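Local coordinates for HTH cro/C1-type domain-containing protein (Pseudomonas aeruginosa PAO1, PDB 7CSV), which acts as the antitoxin HigA and as a regulatory factor that recognises specific pseudopalindromic DNA motifs, at residues A28-A33 and R61-S66; D54-L59 and F69-Q74; I9-I14 and S75-A80. All blocks are in the same frame, centred on the assembly; numbering follows the deposited sequence.

Contact 1: residues A28-A33 and R61-S66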
ATOM      1  N   ALA A  28     -16.553 -14.082  10.923  1.00 23.22           N
ATOM      2  CA  ALA A  28     -17.893 -13.504  10.914  1.00 25.18           C
ATOM      3  C   ALA A  28     -18.097 -12.546  12.079  1.00 21.28           C
ATOM      4  O   ALA A  28     -18.694 -11.473  11.908  1.00 24.10           O
ATOM      5  CB  ALA A  28     -18.944 -14.615  10.944  1.00 26.82           C
ATOM      6  N   ALA A  29     -17.625 -12.918  13.274  1.00 16.92           N
ATOM      7  CA  ALA A  29     -17.719 -12.023  14.421  1.00 20.93           C
ATOM      8  C   ALA A  29     -16.913 -10.753  14.190  1.00 20.23           C
ATOM      9  O   ALA A  29     -17.309  -9.667  14.632  1.00 20.34           O
ATOM     10  CB  ALA A  29     -17.245 -12.742  15.684  1.00 21.11           C
ATOM     11  N   LEU A  30     -15.773 -10.872  13.499  1.00 16.21           N
ATOM     12  CA  LEU A  30     -15.000  -9.684  13.162  1.00 15.41           C
ATOM     13  C   LEU A  30     -15.757  -8.802  12.180  1.00 13.70           C
ATOM     14  O   LEU A  30     -15.790  -7.577  12.339  1.00 15.19           O
ATOM     15  CB  LEU A  30     -13.640 -10.077  12.578  1.00 10.14           C
ATOM     16  CG  LEU A  30     -12.790  -8.890  12.105  1.00  9.49           C
ATOM     17  CD1 LEU A  30     -12.443  -7.984  13.264  1.00 12.49           C
ATOM     18  CD2 LEU A  30     -11.516  -9.359  11.409  1.00 11.88           C
ATOM     19  N   ALA A  31     -16.391  -9.405  11.166  1.00 14.34           N
ATOM     20  CA  ALA A  31     -17.150  -8.610  10.204  1.00 13.61           C
ATOM     21  C   ALA A  31     -18.272  -7.840  10.887  1.00 17.62           C
ATOM     22  O   ALA A  31     -18.493  -6.660  10.594  1.00 15.12           O
ATOM     23  CB  ALA A  31     -17.707  -9.502   9.100  1.00 17.55           C
ATOM     24  N   ARG A  32     -18.981  -8.492  11.813  1.00 16.75           N
ATOM     25  CA  ARG A  32     -20.063  -7.826  12.533  1.00 17.58           C
ATOM     26  C   ARG A  32     -19.548  -6.666  13.370  1.00 16.15           C
ATOM     27  O   ARG A  32     -20.247  -5.648  13.528  1.00 17.50           O
ATOM     28  CB  ARG A  32     -20.800  -8.843  13.406  1.00 22.40           C
ATOM     29  CG  ARG A  32     -21.778  -9.710  12.619  1.00 29.88           C
ATOM     30  CD  ARG A  32     -22.713 -10.520  13.522  1.00 30.06           C
ATOM     31  NE  ARG A  32     -21.989 -11.385  14.453  1.00 33.15           N
ATOM     32  CZ  ARG A  32     -21.590 -12.625  14.181  1.00 29.05           C
ATOM     33  NH1 ARG A  32     -21.842 -13.164  12.992  1.00 33.58           N
ATOM     34  NH2 ARG A  32     -20.939 -13.330  15.099  1.00 33.68           N
ATOM     35  N   ALA A  33     -18.331  -6.792  13.911  1.00 13.12           N
ATOM     36  CA  ALA A  33     -17.759  -5.734  14.733  1.00 12.56           C
ATOM     37  C   ALA A  33     -17.253  -4.583  13.885  1.00 12.22           C
ATOM     38  O   ALA A  33     -17.325  -3.420  14.299  1.00 12.74           O
ATOM     39  CB  ALA A  33     -16.633  -6.285  15.609  1.00 14.95           C
ATOM     40  N   ARG A  61      -8.772   0.554  14.104  1.00 11.85           N
ATOM     41  CA  ARG A  61      -9.709   0.965  15.145  1.00 12.82           C
ATOM     42  C   ARG A  61     -10.098  -0.206  16.039  1.00 12.98           C
ATOM     43  O   ARG A  61     -10.154  -0.073  17.269  1.00 15.12           O
ATOM     44  CB  ARG A  61     -10.956   1.571  14.496  1.00  9.39           C
ATOM     45  CG  ARG A  61     -12.138   1.785  15.446  1.00 15.89           C
ATOM     46  CD  ARG A  61     -11.966   3.013  16.292  1.00 14.26           C
ATOM     47  NE  ARG A  61     -13.193   3.304  17.040  1.00 12.29           N
ATOM     48  CZ  ARG A  61     -13.267   4.173  18.043  1.00 26.03           C
ATOM     49  NH1 ARG A  61     -12.186   4.842  18.425  1.00 21.99           N
ATOM     50  NH2 ARG A  61     -14.424   4.367  18.668  1.00 21.69           N
ATOM     51  N   TYR A  62     -10.385  -1.356  15.441  1.00  9.96           N
ATOM     52  CA  TYR A  62     -10.882  -2.479  16.226  1.00 12.68           C
ATOM     53  C   TYR A  62      -9.781  -3.088  17.084  1.00 12.66           C
ATOM     54  O   TYR A  62      -9.993  -3.394  18.261  1.00 13.81           O
ATOM     55  CB  TYR A  62     -11.477  -3.531  15.301  1.00 10.68           C
ATOM     56  CG  TYR A  62     -12.208  -4.608  16.055  1.00 10.77           C
ATOM     57  CD1 TYR A  62     -13.302  -4.296  16.841  1.00 13.82           C
ATOM     58  CD2 TYR A  62     -11.792  -5.923  15.994  1.00 11.64           C
ATOM     59  CE1 TYR A  62     -13.974  -5.274  17.542  1.00 15.90           C
ATOM     60  CE2 TYR A  62     -12.451  -6.913  16.690  1.00 13.61           C
ATOM     61  CZ  TYR A  62     -13.546  -6.581  17.463  1.00 14.78           C
ATOM     62  OH  TYR A  62     -14.210  -7.567  18.161  1.00 19.06           O
ATOM     63  N   PHE A  63      -8.599  -3.294  16.509  1.00  9.77           N
ATOM     64  CA  PHE A  63      -7.552  -4.046  17.188  1.00 13.46           C
ATOM     65  C   PHE A  63      -6.480  -3.179  17.848  1.00 14.69           C
ATOM     66  O   PHE A  63      -5.447  -3.719  18.257  1.00 15.21           O
ATOM     67  CB  PHE A  63      -6.884  -5.001  16.198  1.00 12.05           C
ATOM     68  CG  PHE A  63      -7.730  -6.174  15.831  1.00 12.50           C
ATOM     69  CD1 PHE A  63      -8.196  -7.040  16.814  1.00 14.47           C
ATOM     70  CD2 PHE A  63      -8.040  -6.436  14.506  1.00 12.08           C
ATOM     71  CE1 PHE A  63      -8.970  -8.135  16.491  1.00 12.55           C
ATOM     72  CE2 PHE A  63      -8.819  -7.540  14.167  1.00 15.32           C
ATOM     73  CZ  PHE A  63      -9.287  -8.394  15.167  1.00 15.13           C
ATOM     74  N   ASP A  64      -6.686  -1.866  17.969  1.00 11.42           N
ATOM     75  CA  ASP A  64      -5.689  -0.973  18.568  1.00 11.65           C
ATOM     76  C   ASP A  64      -4.345  -1.038  17.832  1.00 12.75           C
ATOM     77  O   ASP A  64      -3.295  -1.273  18.430  1.00 12.21           O
ATOM     78  CB  ASP A  64      -5.487  -1.283  20.058  1.00 14.41           C
ATOM     79  CG  ASP A  64      -6.573  -0.700  20.934  1.00 19.42           C
ATOM     80  OD1 ASP A  64      -7.380   0.119  20.448  1.00 24.21           O
ATOM     81  OD2 ASP A  64      -6.611  -1.058  22.129  1.00 25.86           O
ATOM     82  N   THR A  65      -4.381  -0.855  16.521  1.00 11.30           N
ATOM     83  CA  THR A  65      -3.158  -0.691  15.744  1.00 12.44           C
ATOM     84  C   THR A  65      -3.282   0.579  14.919  1.00 13.59           C
ATOM     85  O   THR A  65      -4.363   1.156  14.793  1.00 12.43           O
ATOM     86  CB  THR A  65      -2.892  -1.867  14.796  1.00 11.20           C
ATOM     87  OG1 THR A  65      -3.840  -1.827  13.720  1.00 13.43           O
ATOM     88  CG2 THR A  65      -2.978  -3.200  15.512  1.00 11.05           C
ATOM     89  N   SER A  66      -2.169   1.007  14.331  1.00 11.88           N
ATOM     90  CA  SER A  66      -2.295   2.015  13.295  1.00  9.71           C
ATOM     91  C   SER A  66      -2.933   1.390  12.059  1.00 12.13           C
ATOM     92  O   SER A  66      -2.900   0.172  11.857  1.00  9.43           O
ATOM     93  CB  SER A  66      -0.931   2.610  12.941  1.00 11.91           C
ATOM     94  OG  SER A  66      -0.164   1.659  12.211  1.00 13.89           O
TER

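Contact 2: residues D54-L59 and F69-Q74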
ATOM      1  N   ASP A  54      -9.889   1.704   3.560  1.00 10.16           N
ATOM      2  CA  ASP A  54     -11.027   1.754   4.475  1.00 11.23           C
ATOM      3  C   ASP A  54     -10.967   0.595   5.456  1.00  9.27           C
ATOM      4  O   ASP A  54     -11.145   0.785   6.661  1.00 10.26           O
ATOM      5  CB  ASP A  54     -12.332   1.739   3.674  1.00 13.24           C
ATOM      6  CG  ASP A  54     -13.568   1.847   4.542  1.00 19.02           C
ATOM      7  OD1 ASP A  54     -13.949   2.981   4.890  1.00 21.81           O
ATOM      8  OD2 ASP A  54     -14.169   0.794   4.844  1.00 22.57           O
ATOM      9  N   MET A  55     -10.623  -0.602   4.964  1.00  8.87           N
ATOM     10  CA  MET A  55     -10.524  -1.764   5.842  1.00 10.11           C
ATOM     11  C   MET A  55      -9.372  -1.626   6.826  1.00  9.20           C
ATOM     12  O   MET A  55      -9.465  -2.103   7.959  1.00 11.12           O
ATOM     13  CB  MET A  55     -10.351  -3.039   5.010  1.00  9.92           C
ATOM     14  CG  MET A  55     -11.665  -3.748   4.715  1.00 22.03           C
ATOM     15  SD  MET A  55     -12.538  -4.340   6.190  1.00 22.77           S
ATOM     16  CE  MET A  55     -11.246  -5.129   7.107  1.00 15.13           C
ATOM     17  N   ALA A  56      -8.261  -1.009   6.401  1.00  9.54           N
ATOM     18  CA  ALA A  56      -7.133  -0.808   7.305  1.00  6.56           C
ATOM     19  C   ALA A  56      -7.504   0.109   8.453  1.00  9.70           C
ATOM     20  O   ALA A  56      -7.059  -0.089   9.591  1.00 10.32           O
ATOM     21  CB  ALA A  56      -5.944  -0.219   6.548  1.00  9.75           C
ATOM     22  N   ILE A  57      -8.283   1.146   8.162  1.00  8.34           N
ATOM     23  CA  ILE A  57      -8.743   2.033   9.232  1.00  9.47           C
ATOM     24  C   ILE A  57      -9.662   1.279  10.191  1.00  9.96           C
ATOM     25  O   ILE A  57      -9.556   1.426  11.417  1.00  9.87           O
ATOM     26  CB  ILE A  57      -9.424   3.276   8.631  1.00  8.26           C
ATOM     27  CG1 ILE A  57      -8.406   4.110   7.841  1.00 10.91           C
ATOM     28  CG2 ILE A  57     -10.066   4.135   9.730  1.00  8.79           C
ATOM     29  CD1 ILE A  57      -9.039   5.182   6.970  1.00 11.00           C
ATOM     30  N   ARG A  58     -10.549   0.433   9.656  1.00  8.92           N
ATOM     31  CA  ARG A  58     -11.439  -0.352  10.509  1.00  9.48           C
ATOM     32  C   ARG A  58     -10.658  -1.326  11.382  1.00  8.95           C
ATOM     33  O   ARG A  58     -10.917  -1.438  12.582  1.00  9.16           O
ATOM     34  CB  ARG A  58     -12.475  -1.094   9.662  1.00 11.40           C
ATOM     35  CG  ARG A  58     -13.366  -0.173   8.855  1.00 12.00           C
ATOM     36  CD  ARG A  58     -14.436  -0.914   8.079  1.00 13.81           C
ATOM     37  NE  ARG A  58     -15.283   0.050   7.377  1.00 18.87           N
ATOM     38  CZ  ARG A  58     -16.394   0.593   7.872  1.00 20.15           C
ATOM     39  NH1 ARG A  58     -16.848   0.257   9.079  1.00 14.87           N
ATOM     40  NH2 ARG A  58     -17.065   1.479   7.153  1.00 23.81           N
ATOM     41  N   LEU A  59      -9.692  -2.039  10.800  1.00  8.55           N
ATOM     42  CA  LEU A  59      -8.919  -2.992  11.584  1.00  8.95           C
ATOM     43  C   LEU A  59      -8.066  -2.288  12.626  1.00 12.26           C
ATOM     44  O   LEU A  59      -7.932  -2.771  13.758  1.00 14.03           O
ATOM     45  CB  LEU A  59      -8.038  -3.828  10.655  1.00  8.29           C
ATOM     46  CG  LEU A  59      -8.766  -4.826   9.781  1.00 10.17           C
ATOM     47  CD1 LEU A  59      -7.878  -5.234   8.597  1.00 10.70           C
ATOM     48  CD2 LEU A  59      -9.136  -6.054  10.619  1.00 12.99           C
ATOM     49  N   PHE A  69      -0.117  -0.076   9.832  1.00 10.39           N
ATOM     50  CA  PHE A  69       0.317  -1.444  10.111  1.00 11.59           C
ATOM     51  C   PHE A  69      -0.253  -2.404   9.079  1.00 10.45           C
ATOM     52  O   PHE A  69       0.478  -3.203   8.481  1.00 10.35           O
ATOM     53  CB  PHE A  69      -0.112  -1.855  11.527  1.00 11.41           C
ATOM     54  CG  PHE A  69       0.087  -3.327  11.832  1.00 11.25           C
ATOM     55  CD1 PHE A  69       1.342  -3.819  12.195  1.00 12.91           C
ATOM     56  CD2 PHE A  69      -0.977  -4.212  11.761  1.00 11.19           C
ATOM     57  CE1 PHE A  69       1.519  -5.177  12.484  1.00 13.59           C
ATOM     58  CE2 PHE A  69      -0.816  -5.566  12.050  1.00 11.30           C
ATOM     59  CZ  PHE A  69       0.433  -6.048  12.414  1.00 13.92           C
ATOM     60  N   TRP A  70      -1.564  -2.305   8.829  1.00  7.99           N
ATOM     61  CA  TRP A  70      -2.213  -3.191   7.868  1.00  8.26           C
ATOM     62  C   TRP A  70      -1.835  -2.842   6.442  1.00  8.29           C
ATOM     63  O   TRP A  70      -1.660  -3.740   5.615  1.00 10.93           O
ATOM     64  CB  TRP A  70      -3.726  -3.131   8.047  1.00 10.24           C
ATOM     65  CG  TRP A  70      -4.094  -3.624   9.387  1.00  9.23           C
ATOM     66  CD1 TRP A  70      -4.357  -2.873  10.488  1.00 10.19           C
ATOM     67  CD2 TRP A  70      -4.162  -4.987   9.797  1.00 10.62           C
ATOM     68  NE1 TRP A  70      -4.626  -3.685  11.559  1.00 10.84           N
ATOM     69  CE2 TRP A  70      -4.513  -4.990  11.167  1.00 12.79           C
ATOM     70  CE3 TRP A  70      -3.986  -6.205   9.139  1.00 14.03           C
ATOM     71  CZ2 TRP A  70      -4.684  -6.169  11.894  1.00 15.47           C
ATOM     72  CZ3 TRP A  70      -4.153  -7.379   9.864  1.00 17.49           C
ATOM     73  CH2 TRP A  70      -4.507  -7.350  11.224  1.00 16.15           C
ATOM     74  N   MET A  71      -1.722  -1.550   6.127  1.00  8.72           N
ATOM     75  CA  MET A  71      -1.368  -1.185   4.763  1.00  8.33           C
ATOM     76  C   MET A  71       0.064  -1.576   4.460  1.00  9.71           C
ATOM     77  O   MET A  71       0.385  -1.871   3.305  1.00  9.99           O
ATOM     78  CB  MET A  71      -1.554   0.306   4.523  1.00  9.24           C
ATOM     79  CG  MET A  71      -3.015   0.730   4.569  1.00 10.80           C
ATOM     80  SD  MET A  71      -4.089  -0.032   3.348  1.00 17.66           S
ATOM     81  CE  MET A  71      -3.653   0.943   1.903  1.00 24.52           C
ATOM     82  N   ASN A  72       0.932  -1.568   5.476  1.00  9.76           N
ATOM     83  CA  ASN A  72       2.314  -1.996   5.261  1.00 11.46           C
ATOM     84  C   ASN A  72       2.380  -3.491   4.979  1.00 11.93           C
ATOM     85  O   ASN A  72       3.170  -3.936   4.137  1.00 11.85           O
ATOM     86  CB  ASN A  72       3.179  -1.639   6.477  1.00 11.53           C
ATOM     87  CG  ASN A  72       3.441  -0.136   6.612  1.00 15.88           C
ATOM     88  OD1 ASN A  72       3.262   0.638   5.661  1.00 17.31           O
ATOM     89  ND2 ASN A  72       3.881   0.277   7.801  1.00 12.13           N
ATOM     90  N   LEU A  73       1.551  -4.290   5.666  1.00 12.38           N
ATOM     91  CA  LEU A  73       1.493  -5.714   5.345  1.00 12.64           C
ATOM     92  C   LEU A  73       0.978  -5.922   3.930  1.00 11.30           C
ATOM     93  O   LEU A  73       1.485  -6.774   3.187  1.00 11.89           O
ATOM     94  CB  LEU A  73       0.595  -6.448   6.337  1.00 10.70           C
ATOM     95  CG  LEU A  73       1.052  -6.464   7.794  1.00 12.73           C
ATOM     96  CD1 LEU A  73      -0.005  -7.138   8.659  1.00 12.46           C
ATOM     97  CD2 LEU A  73       2.397  -7.174   7.907  1.00 11.60           C
ATOM     98  N   GLN A  74      -0.022  -5.135   3.538  1.00  9.28           N
ATOM     99  CA  GLN A  74      -0.572  -5.246   2.195  1.00  9.76           C
ATOM    100  C   GLN A  74       0.460  -4.866   1.145  1.00  9.34           C
ATOM    101  O   GLN A  74       0.605  -5.553   0.127  1.00 12.73           O
ATOM    102  CB  GLN A  74      -1.815  -4.363   2.071  1.00 11.65           C
ATOM    103  CG  GLN A  74      -2.421  -4.383   0.665  1.00  9.56           C
ATOM    104  CD  GLN A  74      -2.933  -5.743   0.285  1.00 10.13           C
ATOM    105  OE1 GLN A  74      -3.523  -6.451   1.103  1.00 11.81           O
ATOM    106  NE2 GLN A  74      -2.697  -6.140  -0.967  1.00 17.69           N
TER

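Contact 3: residues I9-I14 and S75-A80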
ATOM      1  N   ILE A   9       3.625 -12.933   1.757  1.00 15.64           N
ATOM      2  CA  ILE A   9       2.842 -13.291   2.929  1.00 17.58           C
ATOM      3  C   ILE A   9       1.580 -12.451   2.888  1.00 14.64           C
ATOM      4  O   ILE A   9       1.646 -11.225   3.019  1.00 16.81           O
ATOM      5  CB  ILE A   9       3.605 -13.044   4.234  1.00 17.95           C
ATOM      6  CG1 ILE A   9       4.828 -13.953   4.320  1.00 21.50           C
ATOM      7  CG2 ILE A   9       2.696 -13.277   5.432  1.00 19.14           C
ATOM      8  CD1 ILE A   9       5.450 -13.934   5.678  1.00 25.19           C
ATOM      9  N   HIS A  10       0.442 -13.106   2.721  1.00 15.03           N
ATOM     10  CA  HIS A  10      -0.809 -12.367   2.640  1.00 16.66           C
ATOM     11  C   HIS A  10      -1.173 -11.757   3.992  1.00 14.23           C
ATOM     12  O   HIS A  10      -1.019 -12.405   5.034  1.00 15.67           O
ATOM     13  CB  HIS A  10      -1.936 -13.270   2.160  1.00 16.61           C
ATOM     14  CG  HIS A  10      -3.112 -12.510   1.647  1.00 12.24           C
ATOM     15  ND1 HIS A  10      -4.046 -11.943   2.486  1.00 12.27           N
ATOM     16  CD2 HIS A  10      -3.496 -12.197   0.388  1.00 14.78           C
ATOM     17  CE1 HIS A  10      -4.958 -11.319   1.765  1.00 12.76           C
ATOM     18  NE2 HIS A  10      -4.650 -11.461   0.487  1.00 12.24           N
ATOM     19  N   PRO A  11      -1.666 -10.515   4.008  1.00 12.60           N
ATOM     20  CA  PRO A  11      -2.094  -9.910   5.276  1.00 13.15           C
ATOM     21  C   PRO A  11      -3.119 -10.736   6.021  1.00 13.56           C
ATOM     22  O   PRO A  11      -3.168 -10.668   7.254  1.00 13.92           O
ATOM     23  CB  PRO A  11      -2.696  -8.567   4.843  1.00 16.33           C
ATOM     24  CG  PRO A  11      -2.058  -8.271   3.523  1.00 13.86           C
ATOM     25  CD  PRO A  11      -1.773  -9.583   2.870  1.00 12.86           C
ATOM     26  N   GLY A  12      -3.956 -11.491   5.312  1.00 12.93           N
ATOM     27  CA  GLY A  12      -4.960 -12.299   5.984  1.00 13.60           C
ATOM     28  C   GLY A  12      -4.357 -13.387   6.844  1.00 17.46           C
ATOM     29  O   GLY A  12      -4.954 -13.795   7.843  1.00 15.39           O
ATOM     30  N   GLU A  13      -3.161 -13.854   6.486  1.00 14.83           N
ATOM     31  CA  GLU A  13      -2.474 -14.827   7.326  1.00 16.29           C
ATOM     32  C   GLU A  13      -2.122 -14.231   8.684  1.00 15.81           C
ATOM     33  O   GLU A  13      -2.281 -14.887   9.721  1.00 15.21           O
ATOM     34  CB  GLU A  13      -1.226 -15.327   6.603  1.00 19.38           C
ATOM     35  CG  GLU A  13      -0.345 -16.258   7.405  1.00 23.07           C
ATOM     36  CD  GLU A  13       0.849 -16.716   6.585  1.00 24.64           C
ATOM     37  OE1 GLU A  13       1.979 -16.707   7.108  1.00 32.67           O
ATOM     38  OE2 GLU A  13       0.657 -17.057   5.402  1.00 27.05           O
ATOM     39  N   ILE A  14      -1.641 -12.986   8.696  1.00 12.75           N
ATOM     40  CA  ILE A  14      -1.336 -12.315   9.955  1.00 14.81           C
ATOM     41  C   ILE A  14      -2.615 -11.991  10.715  1.00 13.82           C
ATOM     42  O   ILE A  14      -2.658 -12.088  11.950  1.00 13.59           O
ATOM     43  CB  ILE A  14      -0.492 -11.059   9.684  1.00 16.79           C
ATOM     44  CG1 ILE A  14       0.902 -11.492   9.206  1.00 20.93           C
ATOM     45  CG2 ILE A  14      -0.436 -10.144  10.909  1.00 18.90           C
ATOM     46  CD1 ILE A  14       1.881 -10.382   9.070  1.00 29.16           C
ATOM     47  N   SER A  75       1.181  -3.769   1.368  1.00  9.49           N
ATOM     48  CA  SER A  75       2.166  -3.350   0.378  1.00 10.87           C
ATOM     49  C   SER A  75       3.268  -4.388   0.237  1.00 12.86           C
ATOM     50  O   SER A  75       3.742  -4.655  -0.878  1.00 11.77           O
ATOM     51  CB  SER A  75       2.751  -1.995   0.752  1.00 11.96           C
ATOM     52  OG  SER A  75       3.476  -2.071   1.951  1.00 17.76           O
ATOM     53  N   GLU A  76       3.702  -4.987   1.351  1.00  9.40           N
ATOM     54  CA  GLU A  76       4.713  -6.038   1.227  1.00  9.88           C
ATOM     55  C   GLU A  76       4.205  -7.178   0.353  1.00 12.54           C
ATOM     56  O   GLU A  76       4.926  -7.655  -0.531  1.00 10.28           O
ATOM     57  CB  GLU A  76       5.138  -6.561   2.602  1.00 10.25           C
ATOM     58  CG  GLU A  76       6.170  -7.729   2.527  1.00 12.23           C
ATOM     59  CD  GLU A  76       7.594  -7.293   2.217  1.00 14.33           C
ATOM     60  OE1 GLU A  76       8.475  -8.185   2.110  1.00 13.47           O
ATOM     61  OE2 GLU A  76       7.864  -6.079   2.083  1.00 15.80           O
ATOM     62  N   TYR A  77       2.950  -7.601   0.562  1.00 10.46           N
ATOM     63  CA  TYR A  77       2.375  -8.684  -0.236  1.00 12.00           C
ATOM     64  C   TYR A  77       2.289  -8.295  -1.706  1.00 10.29           C
ATOM     65  O   TYR A  77       2.673  -9.070  -2.595  1.00 10.61           O
ATOM     66  CB  TYR A  77       0.982  -9.050   0.301  1.00  9.75           C
ATOM     67  CG  TYR A  77       0.235 -10.012  -0.608  1.00 10.30           C
ATOM     68  CD1 TYR A  77       0.462 -11.386  -0.546  1.00 11.90           C
ATOM     69  CD2 TYR A  77      -0.694  -9.541  -1.532  1.00 14.37           C
ATOM     70  CE1 TYR A  77      -0.227 -12.269  -1.390  1.00 13.47           C
ATOM     71  CE2 TYR A  77      -1.381 -10.403  -2.371  1.00 15.06           C
ATOM     72  CZ  TYR A  77      -1.151 -11.761  -2.297  1.00 15.61           C
ATOM     73  OH  TYR A  77      -1.856 -12.596  -3.134  1.00 18.07           O
ATOM     74  N   SER A  78       1.774  -7.096  -1.984  1.00  9.04           N
ATOM     75  CA  SER A  78       1.649  -6.662  -3.374  1.00 11.15           C
ATOM     76  C   SER A  78       3.014  -6.529  -4.031  1.00 10.49           C
ATOM     77  O   SER A  78       3.182  -6.862  -5.213  1.00 11.53           O
ATOM     78  CB  SER A  78       0.897  -5.340  -3.450  1.00 11.96           C
ATOM     79  OG  SER A  78      -0.438  -5.515  -3.027  1.00 15.75           O
ATOM     80  N   LEU A  79       4.003  -6.030  -3.286  1.00 10.64           N
ATOM     81  CA  LEU A  79       5.343  -5.928  -3.860  1.00 10.53           C
ATOM     82  C   LEU A  79       5.927  -7.301  -4.133  1.00 11.05           C
ATOM     83  O   LEU A  79       6.590  -7.508  -5.162  1.00 11.66           O
ATOM     84  CB  LEU A  79       6.264  -5.143  -2.932  1.00  9.41           C
ATOM     85  CG  LEU A  79       6.062  -3.628  -2.973  1.00 11.81           C
ATOM     86  CD1 LEU A  79       6.909  -2.955  -1.896  1.00 13.42           C
ATOM     87  CD2 LEU A  79       6.403  -3.069  -4.369  1.00 12.58           C
ATOM     88  N   ALA A  80       5.707  -8.254  -3.225  1.00  9.32           N
ATOM     89  CA  ALA A  80       6.286  -9.584  -3.425  1.00 11.65           C
ATOM     90  C   ALA A  80       5.715 -10.245  -4.673  1.00 10.50           C
ATOM     91  O   ALA A  80       6.449 -10.817  -5.490  1.00 11.79           O
ATOM     92  CB  ALA A  80       6.045 -10.452  -2.192  1.00 12.30           C
TER

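Contact 1: residues A28-A33 and R61-S66
A33 and Y62 bring the two backbones closest, with 7.8 Å from A33 CA to Y62 CA, where helix 27-34 passes the C-terminal turn of helix 53-63. Such a gap has to be filled by side chains, and no hydrogen bond spans it. Y62 and L30 supply most of the filling, in about equal parts. The CG of Y62 stands anti to the backbone N (chi1 -171°), which sends the phenol straight across to the other helix, where two methyl groups approach it from the same side, one by CE1 and the other by CD2. A33 CB lies 3.4 Å from Y62 CE1 and stays close as far as CZ and the hydroxyl. L30 reaches CD2 with one branch: its CD1 is 3.5 Å from Y62 CD2 and nearly as near to CE2. The same L30 CD1 also meets F63, 3.7 Å from F63 CZ, so this single methyl sits in the angle between two aromatic rings. Those rings are themselves in touch, with Y62 CD2 poised over the centre of the F63 face.

This is part of the apolar interior of a Cro/C1-type helix-turn-helix domain. L30 and A33 belong to the first helix of the DNA-binding motif, whose partner, helix 38-45, is probably the recognition helix, as in relatives; V41 on that helix also touches L30. Beyond F63 the chain leaves helical geometry at D64, whose phi is positive (58°). T65 OG1 then bonds to S66 O (2.9 Å), approaching from above the carbonyl plane, and S66 OG caps F69 N at the start of the next helix. The second subunit closes over this corner: I94 O of that subunit accepts a hydrogen bond from R61 NE, and L97 of that subunit packs on F63.

Contact 2: residues D54-L59 and F69-Q74
L59 lies across one face of the W70 indole, the two side chains meeting at about a right angle. Its CB sits 3.7 Å from the centroid of the five-membered ring and only 17° off the ring normal, a CH-pi contact, while CD1 continues over the ring fusion, 3.9 Å from W70 CD2. On the opposite face of the indole, F69 CD2 stands 3.6 Å above the plane, so the indole is sandwiched between a leucine of one helix and a phenylalanine of its own. W70 meets the F69 ring in turn at its edge, with CD1 in the phenyl plane. What puts the indole there is a chi1 of -63°, which sets CG anti to the carbonyl carbon and brings the ring in beside L59.

One turn back, A56 points its methyl at the other helix and is met by two residues. A56 CB is 4.0 Å from W70 CB and 3.7 Å from M71 CG, and the bend of the methionine chain keeps SD equally close. With so small a residue here, the backbones come within 5.5 Å between A56 CA and W70 CA. The axes of the two segments approach to 9.0 Å, their N-to-C directions 133° apart, a steep crossing with the helices running in broadly opposed senses.

On the far side of its helix, R58 NE makes a salt bridge to D54 OD2, and E93 of the second subunit gives the same arginine another carboxylate. Helix 53-63 and helix 67-93, joined by a short turn, pack at this steep angle; L15 and F19 of helix 11-23 touch W70, L30 and L34 of helix 27-34 touch L59, and L79 of the second subunit packs on M71.

Contact 3: residues I9-I14 and S75-A80
I9 meets Y77 through its backbone: the carbonyl oxygen I9 O is 3.5 Å from Y77 CB, and the isoleucine side chain sets off away from the other segment. H10 follows and supplies the ring contact. Its CA is 3.6 Å from Y77 CD1, so the near corner of the tyrosine ring touches the backbone, and its imidazole turns an edge to the tyrosine face. This is an edge-to-face pair with centroids 4.7 Å apart and planes at 64°; the leading atom, H10 CD2, comes within 3.6 Å of Y77 CZ.

P11, the next residue, opens helix 11-23. Its CD rests over a face of the H10 ring and also packs on Y77 at 3.8 Å from CB, the pyrrolidine crossing the tyrosine side chain at about a right angle. With CG anti to the backbone N (chi1 171°), the Y77 ring extends alongside H10, while its CB meets I9 O and P11 CD. G12 then ties the imidazole to its own helix. H10 occupies the N-cap position, and its ND1 accepts a nearly straight bond from G12 N (2.9 Å, 165° at the hydrogen) that lies close to the ring plane. This fixes the rotation of the ring and is consistent with a neutral imidazole carrying its proton on NE2.

The contact fastens the start of helix 11-23 to the middle of the long helix 67-93. P11 reaches Q74 one turn earlier on that helix and I51 in the loop before helix 53-63, while E47 in the same loop touches H10. Just before Y77, S75 OG and E76 OE2 bond to Q68 of the second subunit, so the tyrosine is presented by a helix that also builds the dimer.

Overall arrangement
From the N terminus the chain enters through 9-14, lays down helix 11-23, and reaches 28-33, the first half of contact 1. Contact 1 is closed at 61-66, after segment 54-59 has begun contact 2. The latter closes at 69-74, so contacts 1 and 2 cross along the sequence; they share helix 53-63 and touch through L30 with L59 and T65 with W70. Contact 3 comes last, at 75-80, and encloses both others in its loop. Contacts 2 and 3 follow one another on helix 67-93, joined by Q74 and L73 against P11 and I14. Together they anchor the helix-turn-helix bundle on the long helix, and all three border the second subunit.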